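Long-range contacts in carbonic anhydrase (Porphyridium purpureum, PDB 1DDZ), which probably catalyses the reversible hydration of carbon dioxide to hydrogencarbonate and a proton, using a zinc ion at each of its two beta-class sites: residues Asp76-Ala81 / Tyr214-Gly219; Asp218-Asp223 / Asn299-Met304; Ala316-Pro321 / Ala343-Val348. One frame throughout, in Å; residues are numbered along the deposited sequence.

Contact 1. Residues Asp76-Ala81 / Tyr214-Gly219; sequences DSRVPA and YGVGDG. With ZN (zinc ion), chain C.
A single water links Arg78 to Tyr214, accepting from the backbone N of Arg78 at 2.7 Å and meeting the phenol OH of Tyr214 at 2.6 Å. It spans the step between the two loops, because Tyr214 OH and Arg78 N are themselves 4.1 Å apart, too far for a direct bond. Beyond this water the contact is largely apolar. Tyr214 sends its ring toward the zinc loop, with CG between the backbone N and the carbonyl carbon (chi1 74°), and its CE1 corner lies 3.8 Å from Val79 CG2, the methyl approaching the ring obliquely. The phenol oxygen ends beside the Val79 backbone and the CB of Ser77. Next to it, Val216 packs against the base of Arg78, its CG2 methyl 3.8 Å from Arg78 CB and also near CD. Its other methyl, CG1, sits at the edge of the guanidinium, 4.0 Å from Arg78 NH1. The arginine runs extended from CG to NE, so that the valine lines its aliphatic part and reaches the charged end as well. Val216 is carried by a tight turn in which Gly215 O accepts from both Asp218 N and Gly219 N. Two residues before Arg78, Asp76 OD2 binds the zinc ion at 1.9 Å, with Cys74, His130 and Cys133 completing the site. Through the water and Val79, Tyr214 meets the loop that carries this ligand of the four-residue Cys-Asp-His-Cys zinc site, the closed coordination known from beta-class carbonic anhydrases.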
ATOM      1  N   ASP A  76     -11.335 -16.048   2.640  1.00 21.39           N
ATOM      2  CA  ASP A  76     -12.038 -17.144   3.342  1.00 29.02           C
ATOM      3  C   ASP A  76     -13.162 -17.638   2.493  1.00 34.42           C
ATOM      4  O   ASP A  76     -14.290 -17.678   2.962  1.00 38.81           O
ATOM      5  CB  ASP A  76     -12.569 -16.795   4.771  1.00 31.82           C
ATOM      6  CG  ASP A  76     -12.908 -15.330   4.936  1.00 34.68           C
ATOM      7  OD1 ASP A  76     -12.092 -14.645   5.566  1.00 42.56           O
ATOM      8  OD2 ASP A  76     -13.959 -14.847   4.423  1.00 31.87           O
ATOM      9  N   SER A  77     -12.879 -18.072   1.275  1.00 37.77           N
ATOM     10  CA  SER A  77     -13.947 -18.541   0.407  1.00 41.20           C
ATOM     11  C   SER A  77     -13.990 -20.017   0.123  1.00 41.21           C
ATOM     12  O   SER A  77     -13.002 -20.668  -0.235  1.00 44.01           O
ATOM     13  CB  SER A  77     -14.035 -17.674  -0.873  1.00 45.44           C
ATOM     14  OG  SER A  77     -14.595 -16.418  -0.453  1.00 45.47           O
ATOM     15  N   ARG A  78     -15.148 -20.569   0.403  1.00 39.84           N
ATOM     16  CA  ARG A  78     -15.372 -21.996   0.281  1.00 40.09           C
ATOM     17  C   ARG A  78     -15.667 -22.492  -1.103  1.00 35.91           C
ATOM     18  O   ARG A  78     -16.011 -23.655  -1.258  1.00 40.65           O
ATOM     19  CB  ARG A  78     -16.474 -22.469   1.243  1.00 43.89           C
ATOM     20  CG  ARG A  78     -16.170 -22.155   2.694  1.00 48.28           C
ATOM     21  CD  ARG A  78     -17.343 -22.465   3.572  1.00 54.32           C
ATOM     22  NE  ARG A  78     -16.944 -22.613   4.969  1.00 59.42           N
ATOM     23  CZ  ARG A  78     -17.797 -22.737   5.980  1.00 64.68           C
ATOM     24  NH1 ARG A  78     -19.108 -22.721   5.751  1.00 67.05           N
ATOM     25  NH2 ARG A  78     -17.348 -22.911   7.219  1.00 68.90           N
ATOM     26  N   VAL A  79     -15.562 -21.643  -2.111  1.00 30.06           N
ATOM     27  CA  VAL A  79     -15.794 -22.099  -3.468  1.00 26.75           C
ATOM     28  C   VAL A  79     -14.870 -21.470  -4.500  1.00 24.28           C
ATOM     29  O   VAL A  79     -14.791 -20.251  -4.614  1.00 25.49           O
ATOM     30  CB  VAL A  79     -17.255 -21.898  -3.930  1.00 24.18           C
ATOM     31  CG1 VAL A  79     -17.506 -22.683  -5.213  1.00 19.24           C
ATOM     32  CG2 VAL A  79     -18.237 -22.328  -2.844  1.00 20.64           C
ATOM     33  N   PRO A  80     -14.112 -22.306  -5.230  1.00 23.19           N
ATOM     34  CA  PRO A  80     -13.209 -21.779  -6.256  1.00 20.01           C
ATOM     35  C   PRO A  80     -13.999 -21.008  -7.326  1.00 17.56           C
ATOM     36  O   PRO A  80     -15.079 -21.435  -7.767  1.00 19.34           O
ATOM     37  CB  PRO A  80     -12.551 -23.059  -6.808  1.00 17.03           C
ATOM     38  CG  PRO A  80     -12.459 -23.912  -5.582  1.00 17.78           C
ATOM     39  CD  PRO A  80     -13.854 -23.745  -5.004  1.00 19.38           C
ATOM     40  N   ALA A  81     -13.435 -19.889  -7.746  1.00 14.52           N
ATOM     41  CA  ALA A  81     -14.035 -19.023  -8.726  1.00 12.39           C
ATOM     42  C   ALA A  81     -14.442 -19.727 -10.004  1.00 14.73           C
ATOM     43  O   ALA A  81     -15.562 -19.522 -10.484  1.00 19.09           O
ATOM     44  CB  ALA A  81     -13.098 -17.884  -9.032  1.00  7.80           C
ATOM     45  N   TYR A 214     -22.822 -14.466  -3.019  1.00  7.00           N
ATOM     46  CA  TYR A 214     -23.468 -15.744  -2.936  1.00  8.24           C
ATOM     47  C   TYR A 214     -23.359 -16.195  -1.511  1.00 10.07           C
ATOM     48  O   TYR A 214     -22.547 -15.673  -0.748  1.00 10.06           O
ATOM     49  CB  TYR A 214     -22.810 -16.774  -3.870  1.00 13.92           C
ATOM     50  CG  TYR A 214     -21.461 -17.295  -3.410  1.00 14.42           C
ATOM     51  CD1 TYR A 214     -21.340 -18.544  -2.761  1.00 17.25           C
ATOM     52  CD2 TYR A 214     -20.311 -16.550  -3.619  1.00 14.12           C
ATOM     53  CE1 TYR A 214     -20.071 -19.033  -2.328  1.00 14.33           C
ATOM     54  CE2 TYR A 214     -19.069 -17.015  -3.197  1.00 18.96           C
ATOM     55  CZ  TYR A 214     -18.947 -18.246  -2.554  1.00 17.76           C
ATOM     56  OH  TYR A 214     -17.662 -18.538  -2.173  1.00 16.55           O
ATOM     57  N   GLY A 215     -24.207 -17.134  -1.134  1.00 10.73           N
ATOM     58  CA  GLY A 215     -24.135 -17.706   0.191  1.00 11.16           C
ATOM     59  C   GLY A 215     -23.700 -19.121  -0.105  1.00 12.63           C
ATOM     60  O   GLY A 215     -24.208 -19.744  -1.045  1.00 14.25           O
ATOM     61  N   VAL A 216     -22.765 -19.647   0.675  1.00 16.83           N
ATOM     62  CA  VAL A 216     -22.252 -20.999   0.448  1.00 21.52           C
ATOM     63  C   VAL A 216     -23.336 -22.079   0.588  1.00 23.46           C
ATOM     64  O   VAL A 216     -23.182 -23.182   0.074  1.00 25.35           O
ATOM     65  CB  VAL A 216     -21.033 -21.300   1.374  1.00 24.08           C
ATOM     66  CG1 VAL A 216     -21.485 -21.523   2.796  1.00 23.73           C
ATOM     67  CG2 VAL A 216     -20.242 -22.491   0.863  1.00 27.40           C
ATOM     68  N   GLY A 217     -24.445 -21.740   1.243  1.00 23.42           N
ATOM     69  CA  GLY A 217     -25.536 -22.691   1.419  1.00 20.63           C
ATOM     70  C   GLY A 217     -26.236 -23.102   0.135  1.00 19.33           C
ATOM     71  O   GLY A 217     -26.981 -24.064   0.138  1.00 21.87           O
ATOM     72  N   ASP A 218     -26.041 -22.347  -0.948  1.00 19.40           N
ATOM     73  CA  ASP A 218     -26.652 -22.683  -2.236  1.00 22.09           C
ATOM     74  C   ASP A 218     -25.724 -22.431  -3.438  1.00 24.09           C
ATOM     75  O   ASP A 218     -25.993 -22.889  -4.558  1.00 22.55           O
ATOM     76  CB  ASP A 218     -27.995 -21.954  -2.439  1.00 25.34           C
ATOM     77  CG  ASP A 218     -27.856 -20.430  -2.508  1.00 29.61           C
ATOM     78  OD1 ASP A 218     -28.908 -19.764  -2.593  1.00 31.08           O
ATOM     79  OD2 ASP A 218     -26.726 -19.893  -2.486  1.00 29.38           O
ATOM     80  N   GLY A 219     -24.648 -21.683  -3.199  1.00 21.18           N
ATOM     81  CA  GLY A 219     -23.695 -21.384  -4.250  1.00 19.95           C
ATOM     82  C   GLY A 219     -24.293 -20.603  -5.399  1.00 18.67           C
ATOM     83  O   GLY A 219     -23.724 -20.571  -6.486  1.00 21.02           O
TER
HETATM   84 ZN    ZN C   1     -14.881 -13.383   3.698  1.00 28.56          ZN
HETATM   85  O   HOH W   1     -17.683 -19.788   0.074  1.00 35.75           O

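Contact 2. Residues Asp218-Asp223 / Asn299-Met304; sequences DGKLRD and NWRQKM
Arg301 reaches from its helix across the turn at Gly219, and its side chain meets that of Lys220 at a slant. The arginine bends at chi3 (52°), which brings NE round to the backbone carbonyl of Asp218, and NE donates to Asp218 O at 2.8 Å. The bond is far from straight, with an N-H...O angle of 136°, and the oxygen lies somewhat out of the guanidinium plane, near its edge. Lys220 CB covers one face of the same guanidinium, while farther out the extended lysine chain brings CD to 3.8 Å from Arg301 NH1. The second large side chain of the helix, Trp300, meets the turn differently: Gly219 O lies in the plane of the indole at its edge, 3.7 Å from CZ3, and Met304 CG sits over one face toward the rim. A CB on Gly219 would lie only 3.1 Å from that CZ3, so the turn can come this close because the residue is glycine. Asp218 shapes the turn from within through an Asx turn, its OD2 accepting from Lys220 N at 3.0 Å from above the carboxylate plane, and its OD1 forms a salt bridge with Arg222 NH2 at 3.1 Å. Lys220 NZ and Arg301 NH1 are only 4.4 Å apart, a repulsion probably eased by Glu298, which forms a salt bridge with NH1 and a long, weak ion pair with NZ. The chemistry is therefore that of an arginine shared between one bent bond to Asp218 O and its salt bridge to Glu298, with nearby carboxylates likely to offset the concentration of positive charge.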
ATOM      1  N   ASP A 218     -26.041 -22.347  -0.948  1.00 19.40           N
ATOM      2  CA  ASP A 218     -26.652 -22.683  -2.236  1.00 22.09           C
ATOM      3  C   ASP A 218     -25.724 -22.431  -3.438  1.00 24.09           C
ATOM      4  O   ASP A 218     -25.993 -22.889  -4.558  1.00 22.55           O
ATOM      5  CB  ASP A 218     -27.995 -21.954  -2.439  1.00 25.34           C
ATOM      6  CG  ASP A 218     -27.856 -20.430  -2.508  1.00 29.61           C
ATOM      7  OD1 ASP A 218     -28.908 -19.764  -2.593  1.00 31.08           O
ATOM      8  OD2 ASP A 218     -26.726 -19.893  -2.486  1.00 29.38           O
ATOM      9  N   GLY A 219     -24.648 -21.683  -3.199  1.00 21.18           N
ATOM     10  CA  GLY A 219     -23.695 -21.384  -4.250  1.00 19.95           C
ATOM     11  C   GLY A 219     -24.293 -20.603  -5.399  1.00 18.67           C
ATOM     12  O   GLY A 219     -23.724 -20.571  -6.486  1.00 21.02           O
ATOM     13  N   LYS A 220     -25.376 -19.878  -5.143  1.00 18.73           N
ATOM     14  CA  LYS A 220     -26.037 -19.135  -6.200  1.00 16.31           C
ATOM     15  C   LYS A 220     -25.590 -17.701  -6.255  1.00 16.38           C
ATOM     16  O   LYS A 220     -25.730 -16.957  -5.289  1.00 17.99           O
ATOM     17  CB  LYS A 220     -27.551 -19.216  -6.029  1.00 20.37           C
ATOM     18  CG  LYS A 220     -28.315 -18.654  -7.202  1.00 26.86           C
ATOM     19  CD  LYS A 220     -29.795 -18.953  -7.121  1.00 31.96           C
ATOM     20  CE  LYS A 220     -30.414 -18.723  -8.488  1.00 42.21           C
ATOM     21  NZ  LYS A 220     -31.871 -19.018  -8.598  1.00 47.14           N
ATOM     22  N   LEU A 221     -25.063 -17.298  -7.398  1.00 15.89           N
ATOM     23  CA  LEU A 221     -24.591 -15.932  -7.548  1.00 17.01           C
ATOM     24  C   LEU A 221     -25.754 -14.966  -7.731  1.00 19.09           C
ATOM     25  O   LEU A 221     -26.649 -15.223  -8.544  1.00 20.87           O
ATOM     26  CB  LEU A 221     -23.650 -15.818  -8.744  1.00 15.07           C
ATOM     27  CG  LEU A 221     -22.327 -16.582  -8.695  1.00 13.70           C
ATOM     28  CD1 LEU A 221     -21.622 -16.353 -10.028  1.00 11.91           C
ATOM     29  CD2 LEU A 221     -21.450 -16.122  -7.535  1.00  7.00           C
ATOM     30  N   ARG A 222     -25.739 -13.870  -6.965  1.00 17.48           N
ATOM     31  CA  ARG A 222     -26.771 -12.837  -7.033  1.00 13.24           C
ATOM     32  C   ARG A 222     -26.122 -11.625  -7.660  1.00 15.35           C
ATOM     33  O   ARG A 222     -24.943 -11.341  -7.406  1.00 15.84           O
ATOM     34  CB  ARG A 222     -27.277 -12.466  -5.652  1.00 16.67           C
ATOM     35  CG  ARG A 222     -27.472 -13.601  -4.704  1.00 12.89           C
ATOM     36  CD  ARG A 222     -28.492 -14.568  -5.171  1.00 19.75           C
ATOM     37  NE  ARG A 222     -28.823 -15.455  -4.064  1.00 28.26           N
ATOM     38  CZ  ARG A 222     -29.896 -16.234  -4.030  1.00 30.24           C
ATOM     39  NH1 ARG A 222     -30.739 -16.235  -5.052  1.00 34.51           N
ATOM     40  NH2 ARG A 222     -30.138 -16.995  -2.966  1.00 27.10           N
ATOM     41  N   ASP A 223     -26.897 -10.868  -8.418  1.00 14.51           N
ATOM     42  CA  ASP A 223     -26.371  -9.713  -9.129  1.00 14.81           C
ATOM     43  C   ASP A 223     -26.314  -8.430  -8.313  1.00 16.17           C
ATOM     44  O   ASP A 223     -27.229  -8.139  -7.567  1.00 18.90           O
ATOM     45  CB  ASP A 223     -27.216  -9.506 -10.379  1.00 14.36           C
ATOM     46  CG  ASP A 223     -26.542  -8.667 -11.411  1.00 15.24           C
ATOM     47  OD1 ASP A 223     -25.380  -8.282 -11.196  1.00 23.79           O
ATOM     48  OD2 ASP A 223     -27.183  -8.392 -12.456  1.00 18.42           O
ATOM     49  N   ASN A 299     -26.227 -23.850 -13.998  1.00 22.41           N
ATOM     50  CA  ASN A 299     -26.004 -25.200 -14.539  1.00 26.71           C
ATOM     51  C   ASN A 299     -25.092 -25.942 -13.579  1.00 27.17           C
ATOM     52  O   ASN A 299     -25.379 -27.069 -13.164  1.00 28.92           O
ATOM     53  CB  ASN A 299     -25.360 -25.164 -15.931  1.00 31.52           C
ATOM     54  CG  ASN A 299     -26.272 -24.572 -16.993  1.00 40.32           C
ATOM     55  OD1 ASN A 299     -25.816 -24.200 -18.076  1.00 43.36           O
ATOM     56  ND2 ASN A 299     -27.573 -24.477 -16.693  1.00 48.90           N
ATOM     57  N   TRP A 300     -24.021 -25.261 -13.180  1.00 27.55           N
ATOM     58  CA  TRP A 300     -23.058 -25.807 -12.237  1.00 25.93           C
ATOM     59  C   TRP A 300     -23.761 -26.305 -10.971  1.00 28.90           C
ATOM     60  O   TRP A 300     -23.567 -27.453 -10.562  1.00 31.28           O
ATOM     61  CB  TRP A 300     -22.015 -24.750 -11.879  1.00 23.83           C
ATOM     62  CG  TRP A 300     -21.128 -25.170 -10.767  1.00 27.16           C
ATOM     63  CD1 TRP A 300     -20.185 -26.164 -10.799  1.00 30.27           C
ATOM     64  CD2 TRP A 300     -21.153 -24.684  -9.412  1.00 28.68           C
ATOM     65  NE1 TRP A 300     -19.637 -26.336  -9.543  1.00 31.16           N
ATOM     66  CE2 TRP A 300     -20.214 -25.438  -8.675  1.00 28.78           C
ATOM     67  CE3 TRP A 300     -21.886 -23.685  -8.751  1.00 23.84           C
ATOM     68  CZ2 TRP A 300     -19.985 -25.227  -7.316  1.00 23.34           C
ATOM     69  CZ3 TRP A 300     -21.659 -23.477  -7.408  1.00 24.33           C
ATOM     70  CH2 TRP A 300     -20.717 -24.242  -6.702  1.00 27.07           C
ATOM     71  N   ARG A 301     -24.576 -25.450 -10.359  1.00 28.18           N
ATOM     72  CA  ARG A 301     -25.298 -25.816  -9.148  1.00 27.76           C
ATOM     73  C   ARG A 301     -26.132 -27.074  -9.316  1.00 28.19           C
ATOM     74  O   ARG A 301     -26.068 -27.958  -8.481  1.00 29.67           O
ATOM     75  CB  ARG A 301     -26.229 -24.698  -8.713  1.00 27.09           C
ATOM     76  CG  ARG A 301     -25.559 -23.428  -8.303  1.00 27.95           C
ATOM     77  CD  ARG A 301     -26.623 -22.468  -7.888  1.00 32.48           C
ATOM     78  NE  ARG A 301     -27.479 -23.108  -6.901  1.00 40.07           N
ATOM     79  CZ  ARG A 301     -28.800 -23.170  -6.979  1.00 41.40           C
ATOM     80  NH1 ARG A 301     -29.430 -22.624  -8.004  1.00 44.24           N
ATOM     81  NH2 ARG A 301     -29.488 -23.776  -6.021  1.00 45.71           N
ATOM     82  N   GLN A 302     -26.939 -27.135 -10.372  1.00 30.92           N
ATOM     83  CA  GLN A 302     -27.787 -28.300 -10.627  1.00 33.14           C
ATOM     84  C   GLN A 302     -26.956 -29.567 -10.752  1.00 36.54           C
ATOM     85  O   GLN A 302     -27.282 -30.596 -10.172  1.00 37.08           O
ATOM     86  CB  GLN A 302     -28.620 -28.091 -11.894  1.00 35.90           C
ATOM     87  CG  GLN A 302     -29.666 -26.998 -11.761  1.00 34.46           C
ATOM     88  CD  GLN A 302     -30.463 -27.137 -10.480  1.00 39.12           C
ATOM     89  OE1 GLN A 302     -30.704 -28.239 -10.003  1.00 43.12           O
ATOM     90  NE2 GLN A 302     -30.839 -26.015  -9.893  1.00 37.72           N
ATOM     91  N   LYS A 303     -25.840 -29.468 -11.469  1.00 37.77           N
ATOM     92  CA  LYS A 303     -24.925 -30.586 -11.663  1.00 36.81           C
ATOM     93  C   LYS A 303     -24.419 -31.093 -10.315  1.00 39.69           C
ATOM     94  O   LYS A 303     -24.309 -32.295 -10.092  1.00 41.81           O
ATOM     95  CB  LYS A 303     -23.744 -30.120 -12.496  1.00 38.42           C
ATOM     96  CG  LYS A 303     -23.485 -30.931 -13.734  1.00 38.55           C
ATOM     97  CD  LYS A 303     -23.081 -30.034 -14.906  1.00 36.34           C
ATOM     98  CE  LYS A 303     -21.855 -29.170 -14.619  1.00 34.06           C
ATOM     99  NZ  LYS A 303     -21.494 -28.327 -15.798  1.00 36.90           N
ATOM    100  N   MET A 304     -24.092 -30.161  -9.429  1.00 40.51           N
ATOM    101  CA  MET A 304     -23.600 -30.488  -8.093  1.00 40.78           C
ATOM    102  C   MET A 304     -24.675 -31.156  -7.262  1.00 41.54           C
ATOM    103  O   MET A 304     -24.410 -32.143  -6.580  1.00 40.90           O
ATOM    104  CB  MET A 304     -23.139 -29.227  -7.369  1.00 39.30           C
ATOM    105  CG  MET A 304     -21.896 -28.616  -7.940  1.00 41.18           C
ATOM    106  SD  MET A 304     -20.559 -29.832  -7.978  1.00 46.01           S
ATOM    107  CE  MET A 304     -20.174 -29.835  -9.728  1.00 43.11           C
TER

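Contact 3. Residues Ala316-Pro321 / Ala343-Val348; sequences AHTQTP and AGEVFV
The phenyl ring of Phe347 and the pyrrolidine of Pro321 meet obliquely, with Pro321 CG 4.1 Å from Phe347 CB. The phenyl also pairs with Tyr369, the two ring planes at about 20°. Phe347 CG stands anti to the backbone N (chi1 -158°), and the root of the side chain, more than the far end of the ring, touches the proline. Behind CG, the proline leans on the preceding backbone: Pro321 CA lies 3.2 Å from Glu345 O, with CB close by. The remaining polar end is built by Thr318 and Glu345, whose side chains slant across one another. Glu345 CG is anti to its own carbonyl carbon (chi1 -77°), and although CB starts out away from the other segment, the extended chain returns its carboxylate toward the threonine. Thr318 OG1 gives a weak hydrogen bond to Glu345 OE2 at 3.4 Å and packs closely against Glu345 CG. The methyl, CG2, turns instead to the chain at Ala343 and Gly344, 3.9 Å from Ala343 O; a CB on Gly344 would come to 3.2 Å from Thr318 CG2. An alanine in place of Thr318 would probably leave Glu345 OE2 without this weak donor and open a gap over the Ala343-Gly344 backbone. Residues 316-321 lead into strand 323-328, the parallel neighbour of strand 346-351, and the contact lies where this loop meets the start of strand 346-351. From there Val346 packs on helix 335-338, while Phe347 turns to helix 361-373 and Val348 makes backbone hydrogen bonds with Ala75.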
ATOM      1  N   ALA A 316     -21.170 -25.777   3.523  1.00 39.61           N
ATOM      2  CA  ALA A 316     -21.437 -24.785   4.560  1.00 42.23           C
ATOM      3  C   ALA A 316     -21.100 -25.228   5.987  1.00 46.09           C
ATOM      4  O   ALA A 316     -21.312 -24.476   6.945  1.00 48.77           O
ATOM      5  CB  ALA A 316     -22.883 -24.354   4.492  1.00 39.85           C
ATOM      6  N   HIS A 317     -20.565 -26.433   6.139  1.00 49.11           N
ATOM      7  CA  HIS A 317     -20.223 -26.954   7.458  1.00 51.94           C
ATOM      8  C   HIS A 317     -18.727 -27.079   7.682  1.00 53.96           C
ATOM      9  O   HIS A 317     -18.281 -27.070   8.837  1.00 55.80           O
ATOM     10  CB  HIS A 317     -20.872 -28.326   7.683  1.00 53.31           C
ATOM     11  CG  HIS A 317     -22.356 -28.280   7.859  1.00 54.60           C
ATOM     12  ND1 HIS A 317     -23.002 -27.253   8.522  1.00 55.19           N
ATOM     13  CD2 HIS A 317     -23.328 -29.144   7.479  1.00 55.31           C
ATOM     14  CE1 HIS A 317     -24.299 -27.492   8.543  1.00 56.95           C
ATOM     15  NE2 HIS A 317     -24.523 -28.633   7.916  1.00 57.08           N
ATOM     16  N   THR A 318     -17.961 -27.192   6.590  1.00 55.45           N
ATOM     17  CA  THR A 318     -16.501 -27.346   6.653  1.00 52.98           C
ATOM     18  C   THR A 318     -15.832 -26.513   7.757  1.00 54.51           C
ATOM     19  O   THR A 318     -16.117 -25.325   7.946  1.00 54.99           O
ATOM     20  CB  THR A 318     -15.823 -27.112   5.276  1.00 48.84           C
ATOM     21  OG1 THR A 318     -14.404 -27.283   5.393  1.00 49.23           O
ATOM     22  CG2 THR A 318     -16.122 -25.738   4.769  1.00 42.55           C
ATOM     23  N   GLN A 319     -14.980 -27.182   8.527  1.00 56.64           N
ATOM     24  CA  GLN A 319     -14.280 -26.554   9.642  1.00 56.46           C
ATOM     25  C   GLN A 319     -13.280 -25.472   9.240  1.00 51.30           C
ATOM     26  O   GLN A 319     -12.822 -25.446   8.099  1.00 51.05           O
ATOM     27  CB  GLN A 319     -13.591 -27.629  10.504  1.00 62.71           C
ATOM     28  CG  GLN A 319     -12.521 -28.477   9.790  1.00 69.46           C
ATOM     29  CD  GLN A 319     -11.841 -29.511  10.707  1.00 74.76           C
ATOM     30  OE1 GLN A 319     -10.836 -30.124  10.324  1.00 77.67           O
ATOM     31  NE2 GLN A 319     -12.386 -29.710  11.908  1.00 75.77           N
ATOM     32  N   THR A 320     -12.955 -24.597  10.195  1.00 44.06           N
ATOM     33  CA  THR A 320     -11.991 -23.511  10.014  1.00 37.86           C
ATOM     34  C   THR A 320     -10.731 -24.059   9.346  1.00 31.39           C
ATOM     35  O   THR A 320     -10.234 -25.125   9.700  1.00 30.52           O
ATOM     36  CB  THR A 320     -11.606 -22.874  11.392  1.00 38.33           C
ATOM     37  OG1 THR A 320     -12.733 -22.175  11.922  1.00 40.33           O
ATOM     38  CG2 THR A 320     -10.447 -21.903  11.268  1.00 36.79           C
ATOM     39  N   PRO A 321     -10.218 -23.342   8.350  1.00 29.39           N
ATOM     40  CA  PRO A 321      -9.019 -23.767   7.636  1.00 28.64           C
ATOM     41  C   PRO A 321      -7.795 -23.852   8.520  1.00 25.31           C
ATOM     42  O   PRO A 321      -7.559 -22.967   9.329  1.00 27.62           O
ATOM     43  CB  PRO A 321      -8.857 -22.675   6.568  1.00 30.96           C
ATOM     44  CG  PRO A 321      -9.507 -21.470   7.199  1.00 31.53           C
ATOM     45  CD  PRO A 321     -10.743 -22.082   7.790  1.00 30.18           C
ATOM     46  N   ALA A 343     -13.282 -27.993  -0.472  1.00 35.72           N
ATOM     47  CA  ALA A 343     -13.383 -26.571  -0.766  1.00 37.82           C
ATOM     48  C   ALA A 343     -13.635 -25.816   0.538  1.00 38.37           C
ATOM     49  O   ALA A 343     -14.633 -26.068   1.209  1.00 43.19           O
ATOM     50  CB  ALA A 343     -14.528 -26.331  -1.747  1.00 34.94           C
ATOM     51  N   GLY A 344     -12.708 -24.949   0.930  1.00 36.45           N
ATOM     52  CA  GLY A 344     -12.913 -24.204   2.156  1.00 35.24           C
ATOM     53  C   GLY A 344     -12.121 -24.655   3.361  1.00 34.10           C
ATOM     54  O   GLY A 344     -12.378 -24.225   4.486  1.00 34.70           O
ATOM     55  N   GLU A 345     -11.178 -25.556   3.161  1.00 32.00           N
ATOM     56  CA  GLU A 345     -10.369 -25.953   4.292  1.00 28.64           C
ATOM     57  C   GLU A 345      -9.030 -25.268   4.195  1.00 22.49           C
ATOM     58  O   GLU A 345      -8.163 -25.456   5.031  1.00 24.66           O
ATOM     59  CB  GLU A 345     -10.258 -27.457   4.401  1.00 34.33           C
ATOM     60  CG  GLU A 345     -11.528 -28.043   4.970  1.00 39.78           C
ATOM     61  CD  GLU A 345     -11.437 -29.520   5.251  1.00 45.19           C
ATOM     62  OE1 GLU A 345     -10.355 -30.113   5.030  1.00 42.59           O
ATOM     63  OE2 GLU A 345     -12.461 -30.086   5.700  1.00 51.03           O
ATOM     64  N   VAL A 346      -8.882 -24.432   3.171  1.00 21.42           N
ATOM     65  CA  VAL A 346      -7.665 -23.661   2.988  1.00 18.49           C
ATOM     66  C   VAL A 346      -8.009 -22.190   2.726  1.00 18.09           C
ATOM     67  O   VAL A 346      -8.946 -21.884   1.989  1.00 17.29           O
ATOM     68  CB  VAL A 346      -6.638 -24.304   1.949  1.00 19.04           C
ATOM     69  CG1 VAL A 346      -7.164 -25.575   1.344  1.00 19.61           C
ATOM     70  CG2 VAL A 346      -6.207 -23.340   0.906  1.00 17.23           C
ATOM     71  N   PHE A 347      -7.357 -21.321   3.498  1.00 15.93           N
ATOM     72  CA  PHE A 347      -7.497 -19.866   3.436  1.00 13.68           C
ATOM     73  C   PHE A 347      -6.535 -19.484   2.323  1.00 12.35           C
ATOM     74  O   PHE A 347      -5.371 -19.853   2.389  1.00 19.38           O
ATOM     75  CB  PHE A 347      -7.023 -19.294   4.779  1.00 17.14           C
ATOM     76  CG  PHE A 347      -7.547 -17.925   5.097  1.00 19.70           C
ATOM     77  CD1 PHE A 347      -8.903 -17.715   5.309  1.00 18.86           C
ATOM     78  CD2 PHE A 347      -6.668 -16.842   5.216  1.00 20.77           C
ATOM     79  CE1 PHE A 347      -9.378 -16.439   5.639  1.00 21.00           C
ATOM     80  CE2 PHE A 347      -7.132 -15.560   5.545  1.00 21.76           C
ATOM     81  CZ  PHE A 347      -8.492 -15.360   5.757  1.00 21.59           C
ATOM     82  N   VAL A 348      -6.974 -18.706   1.338  1.00 13.16           N
ATOM     83  CA  VAL A 348      -6.130 -18.371   0.194  1.00  7.00           C
ATOM     84  C   VAL A 348      -5.869 -16.910  -0.136  1.00 11.87           C
ATOM     85  O   VAL A 348      -6.778 -16.082  -0.140  1.00 14.27           O
ATOM     86  CB  VAL A 348      -6.698 -19.023  -1.102  1.00 10.46           C
ATOM     87  CG1 VAL A 348      -5.789 -18.751  -2.292  1.00  7.51           C
ATOM     88  CG2 VAL A 348      -6.867 -20.506  -0.933  1.00  7.61           C
TER

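In the fold
All three contacts are partly buried; contact 1 lies deepest, about 15 Å from the chain centre to its own, then contact 3 at about 17 Å and contact 2 at about 22 Å. Contacts 1 and 3 involve loops next to strands, the first largely apolar with a water bridge, the other joining proline-phenylalanine packing to a weak threonine-glutamate bond. Contact 2 sets an arginine and a tryptophan of helix 292-307 against the turn at Gly219, which it shares with contact 1. Contact 3 touches contact 1 through the Arg78 guanidinium, near the carbonyls of Ala316 and Thr318, and through Phe347, beside Asp76. Contacts 2 and 3 do not touch, so contact 1 is the one that touches both others.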